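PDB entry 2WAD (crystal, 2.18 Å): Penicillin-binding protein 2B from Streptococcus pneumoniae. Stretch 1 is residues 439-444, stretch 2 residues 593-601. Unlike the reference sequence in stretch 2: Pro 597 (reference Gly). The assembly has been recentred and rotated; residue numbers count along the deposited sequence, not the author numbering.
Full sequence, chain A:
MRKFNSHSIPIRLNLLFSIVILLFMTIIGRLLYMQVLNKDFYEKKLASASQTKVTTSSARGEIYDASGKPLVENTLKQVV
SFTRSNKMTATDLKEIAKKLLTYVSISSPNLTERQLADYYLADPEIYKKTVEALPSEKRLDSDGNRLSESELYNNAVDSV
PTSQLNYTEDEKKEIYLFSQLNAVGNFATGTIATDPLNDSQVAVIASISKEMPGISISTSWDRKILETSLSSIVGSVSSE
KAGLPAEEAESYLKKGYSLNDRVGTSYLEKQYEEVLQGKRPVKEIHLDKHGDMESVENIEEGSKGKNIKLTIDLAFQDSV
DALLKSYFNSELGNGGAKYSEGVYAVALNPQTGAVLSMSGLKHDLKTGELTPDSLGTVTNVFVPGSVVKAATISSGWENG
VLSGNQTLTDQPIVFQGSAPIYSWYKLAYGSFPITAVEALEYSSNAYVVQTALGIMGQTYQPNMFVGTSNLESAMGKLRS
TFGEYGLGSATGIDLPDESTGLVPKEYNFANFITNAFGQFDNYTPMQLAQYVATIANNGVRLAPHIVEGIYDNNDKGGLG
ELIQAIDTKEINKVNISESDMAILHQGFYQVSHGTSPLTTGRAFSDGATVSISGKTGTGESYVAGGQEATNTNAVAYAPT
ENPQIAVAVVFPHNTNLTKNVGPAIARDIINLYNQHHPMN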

ATOM      1  N   ALA A 439      -5.449  -6.922 -35.918  1.00 38.58           N
ATOM      2  CA  ALA A 439      -5.236  -7.864 -34.831  1.00 38.73           C
ATOM      3  C   ALA A 439      -5.687  -7.321 -33.479  1.00 35.12           C
ATOM      4  O   ALA A 439      -6.293  -8.027 -32.681  1.00 36.40           O
ATOM      5  CB  ALA A 439      -3.776  -8.330 -34.764  1.00 38.93           C
ATOM      6  N   LEU A 440      -5.379  -6.068 -33.206  1.00 37.70           N
ATOM      7  CA  LEU A 440      -5.841  -5.460 -31.957  1.00 37.86           C
ATOM      8  C   LEU A 440      -7.350  -5.194 -32.002  1.00 39.26           C
ATOM      9  O   LEU A 440      -8.076  -5.510 -31.044  1.00 37.04           O
ATOM     10  CB  LEU A 440      -5.035  -4.195 -31.649  1.00 35.23           C
ATOM     11  CG  LEU A 440      -3.583  -4.431 -31.188  1.00 38.09           C
ATOM     12  CD1 LEU A 440      -2.754  -3.164 -31.133  1.00 31.82           C
ATOM     13  CD2 LEU A 440      -3.514  -5.100 -29.826  1.00 26.32           C
ATOM     14  N   GLU A 441      -7.815  -4.658 -33.134  1.00 39.44           N
ATOM     15  CA  GLU A 441      -9.243  -4.333 -33.317  1.00 39.53           C
ATOM     16  C   GLU A 441     -10.161  -5.536 -33.098  1.00 40.59           C
ATOM     17  O   GLU A 441     -11.190  -5.406 -32.414  1.00 40.79           O
ATOM     18  CB  GLU A 441      -9.521  -3.690 -34.677  1.00 37.71           C
ATOM     19  CG  GLU A 441     -10.989  -3.354 -34.927  1.00 39.83           C
ATOM     20  CD  GLU A 441     -11.231  -2.680 -36.287  1.00 43.19           C
ATOM     21  OE1 GLU A 441     -10.259  -2.435 -37.033  1.00 40.61           O
ATOM     22  OE2 GLU A 441     -12.405  -2.388 -36.612  1.00 39.54           O
ATOM     23  N   TYR A 442      -9.743  -6.692 -33.626  1.00 38.09           N
ATOM     24  CA  TYR A 442     -10.510  -7.936 -33.559  1.00 37.25           C
ATOM     25  C   TYR A 442     -10.159  -8.873 -32.410  1.00 37.51           C
ATOM     26  O   TYR A 442     -10.868  -9.854 -32.144  1.00 36.38           O
ATOM     27  CB  TYR A 442     -10.356  -8.736 -34.851  1.00 38.38           C
ATOM     28  CG  TYR A 442     -10.542  -7.973 -36.134  1.00 39.14           C
ATOM     29  CD1 TYR A 442     -11.294  -6.803 -36.185  1.00 43.58           C
ATOM     30  CD2 TYR A 442      -9.970  -8.439 -37.314  1.00 43.31           C
ATOM     31  CE1 TYR A 442     -11.448  -6.104 -37.385  1.00 42.19           C
ATOM     32  CE2 TYR A 442     -10.132  -7.757 -38.510  1.00 38.92           C
ATOM     33  CZ  TYR A 442     -10.858  -6.589 -38.544  1.00 46.21           C
ATOM     34  OH  TYR A 442     -10.985  -5.927 -39.756  1.00 46.10           O
ATOM     35  N   SER A 443      -9.066  -8.563 -31.720  1.00 35.64           N
ATOM     36  CA  SER A 443      -8.554  -9.423 -30.660  1.00 36.96           C
ATOM     37  C   SER A 443      -8.158 -10.787 -31.206  1.00 36.43           C
ATOM     38  O   SER A 443      -8.547 -11.818 -30.668  1.00 36.90           O
ATOM     39  CB  SER A 443      -9.536  -9.549 -29.486  1.00 37.32           C
ATOM     40  OG  SER A 443      -8.858  -9.888 -28.271  1.00 35.50           O
ATOM     41  N   SER A 444      -7.389 -10.774 -32.285  1.00 35.74           N
ATOM     42  CA  SER A 444      -6.962 -12.011 -32.925  1.00 37.46           C
ATOM     43  C   SER A 444      -5.953 -12.769 -32.071  1.00 37.20           C
ATOM     44  O   SER A 444      -4.877 -12.241 -31.754  1.00 37.51           O
ATOM     45  CB  SER A 444      -6.313 -11.679 -34.273  1.00 35.06           C
ATOM     46  OG  SER A 444      -5.591 -12.795 -34.746  1.00 37.13           O
ATOM     47  N   HIS A 593     -13.754   2.473 -32.316  1.00 40.16           N
ATOM     48  CA  HIS A 593     -14.323   3.307 -33.377  1.00 41.20           C
ATOM     49  C   HIS A 593     -14.574   2.531 -34.663  1.00 44.34           C
ATOM     50  O   HIS A 593     -15.114   3.088 -35.620  1.00 45.32           O
ATOM     51  CB  HIS A 593     -13.468   4.549 -33.674  1.00 39.90           C
ATOM     52  CG  HIS A 593     -13.406   5.532 -32.537  1.00 40.79           C
ATOM     53  ND1 HIS A 593     -12.605   5.349 -31.426  1.00 33.01           N
ATOM     54  CD2 HIS A 593     -14.035   6.714 -32.351  1.00 39.54           C
ATOM     55  CE1 HIS A 593     -12.758   6.370 -30.601  1.00 36.81           C
ATOM     56  NE2 HIS A 593     -13.629   7.206 -31.132  1.00 40.09           N
ATOM     57  N   GLY A 594     -14.180   1.259 -34.692  1.00 44.33           N
ATOM     58  CA  GLY A 594     -14.263   0.457 -35.914  1.00 45.83           C
ATOM     59  C   GLY A 594     -15.670   0.111 -36.386  1.00 45.28           C
ATOM     60  O   GLY A 594     -16.635   0.205 -35.636  1.00 43.12           O
ATOM     61  N   THR A 595     -15.786  -0.336 -37.631  1.00 46.09           N
ATOM     62  CA  THR A 595     -17.103  -0.646 -38.191  1.00 47.05           C
ATOM     63  C   THR A 595     -17.179  -2.039 -38.795  1.00 47.59           C
ATOM     64  O   THR A 595     -18.026  -2.304 -39.650  1.00 48.28           O
ATOM     65  CB  THR A 595     -17.490   0.358 -39.276  1.00 48.27           C
ATOM     66  OG1 THR A 595     -16.493   0.327 -40.307  1.00 52.94           O
ATOM     67  CG2 THR A 595     -17.588   1.785 -38.688  1.00 42.35           C
ATOM     68  N   SER A 596     -16.314  -2.936 -38.330  1.00 45.64           N
ATOM     69  CA  SER A 596     -16.315  -4.321 -38.798  1.00 43.23           C
ATOM     70  C   SER A 596     -17.247  -5.163 -37.917  1.00 42.55           C
ATOM     71  O   SER A 596     -17.461  -4.866 -36.739  1.00 43.45           O
ATOM     72  CB  SER A 596     -14.876  -4.857 -38.788  1.00 40.84           C
ATOM     73  OG  SER A 596     -14.798  -6.275 -38.862  1.00 40.21           O
ATOM     74  N   PRO A 597     -17.808  -6.238 -38.479  1.00 43.98           N
ATOM     75  CA  PRO A 597     -18.480  -7.188 -37.594  1.00 43.30           C
ATOM     76  C   PRO A 597     -17.547  -7.765 -36.508  1.00 44.49           C
ATOM     77  O   PRO A 597     -18.037  -8.335 -35.520  1.00 44.17           O
ATOM     78  CB  PRO A 597     -18.993  -8.285 -38.531  1.00 44.44           C
ATOM     79  CG  PRO A 597     -18.621  -7.864 -39.932  1.00 44.44           C
ATOM     80  CD  PRO A 597     -17.827  -6.610 -39.908  1.00 42.15           C
ATOM     81  N   LEU A 598     -16.233  -7.576 -36.654  1.00 42.67           N
ATOM     82  CA  LEU A 598     -15.270  -8.119 -35.690  1.00 42.11           C
ATOM     83  C   LEU A 598     -14.723  -7.070 -34.730  1.00 41.60           C
ATOM     84  O   LEU A 598     -13.912  -7.389 -33.862  1.00 41.40           O
ATOM     85  CB  LEU A 598     -14.098  -8.846 -36.384  1.00 40.49           C
ATOM     86  CG  LEU A 598     -14.507 -10.025 -37.262  1.00 41.54           C
ATOM     87  CD1 LEU A 598     -13.315 -10.609 -38.012  1.00 41.38           C
ATOM     88  CD2 LEU A 598     -15.226 -11.089 -36.446  1.00 40.72           C
ATOM     89  N   THR A 599     -15.128  -5.818 -34.911  1.00 40.42           N
ATOM     90  CA  THR A 599     -14.746  -4.778 -33.983  1.00 38.91           C
ATOM     91  C   THR A 599     -15.254  -5.138 -32.589  1.00 41.02           C
ATOM     92  O   THR A 599     -16.446  -5.422 -32.403  1.00 40.92           O
ATOM     93  CB  THR A 599     -15.322  -3.429 -34.402  1.00 39.89           C
ATOM     94  OG1 THR A 599     -14.686  -3.014 -35.619  1.00 38.78           O
ATOM     95  CG2 THR A 599     -15.048  -2.384 -33.302  1.00 34.96           C
ATOM     96  N   THR A 600     -14.352  -5.128 -31.611  1.00 38.01           N
ATOM     97  CA  THR A 600     -14.677  -5.673 -30.300  1.00 39.32           C
ATOM     98  C   THR A 600     -15.100  -4.629 -29.267  1.00 36.90           C
ATOM     99  O   THR A 600     -15.669  -4.982 -28.231  1.00 38.40           O
ATOM    100  CB  THR A 600     -13.483  -6.448 -29.695  1.00 42.65           C
ATOM    101  OG1 THR A 600     -12.324  -5.597 -29.683  1.00 44.28           O
ATOM    102  CG2 THR A 600     -13.193  -7.740 -30.502  1.00 36.95           C
ATOM    103  N   GLY A 601     -14.829  -3.354 -29.513  1.00 34.01           N
ATOM    104  CA  GLY A 601     -14.994  -2.389 -28.434  1.00 34.53           C
ATOM    105  C   GLY A 601     -15.846  -1.144 -28.625  1.00 36.77           C
ATOM    106  O   GLY A 601     -15.632  -0.134 -27.929  1.00 36.01           O
TER
HETATM  107  O   HOH W   1     -10.038  -5.785 -28.702  1.00 54.17           O
HETATM  108  O   HOH W   2     -13.146  -0.988 -38.695  1.00 45.57           O

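The shortest direct polar contact between the stretches joins the side chains of Thr 599 and Glu 441: OG1 of Thr 599 donates to OE2 of Glu 441 at 2.6 Å. Glu 441 reaches it in an extended form, with chi1 and chi2 both t (179°), so that a CA-to-CB bond directed sideways still delivers the carboxylate to stretch 2. The same Thr 599 OG1 accepts a hydrogen bond from Ser 596 N (3.2 Å, 148°), so one hydroxyl links the carboxylate to the loop backbone. Water 2 extends the network, donating to Glu 441 OE2 at 2.6 Å and accepting from Thr 595 N at 2.9 Å. Gly 594 suits this site: its CA lies 3.5 Å from Glu 441 OE2, and an ideal CB would fall 2.1 Å from that oxygen, a clash.

A second polar site lies at the helix backbone. Thr 600 N donates to Glu 441 O (3.3 Å, 141°), and Thr 600 OG1 lies 3.0 Å from the same Glu 441 O. Water 1 connects this hydroxyl to the carbonyl of the preceding residue, lying 2.5 Å from Thr 600 OG1 and donating to Leu 440 O at 3.1 Å.

The loop is shaped by a type I turn from Ser 596 to Thr 599, closed by Thr 599 N to Ser 596 O (3.1 Å) and braced by Leu 598 N to Ser 596 OG (2.9 Å, 165°). The CA-to-CB bond of Leu 598 points toward stretch 1, and CB sits over one face of the Tyr 442 ring, 3.9 Å from the centroid and 27° off the normal, a CH-pi geometry. Its carbonyl O receives a CA-H...O contact from Tyr 442 CA (3.5 Å, 156° at H). Farther out, the Thr 600 methyl CG2 packs 3.5 Å from Tyr 442 O and 4.2 Å from Ser 443 CB. Altogether 324 Å² is buried, with Glu 441 and Tyr 442 contributing 77 Å² each.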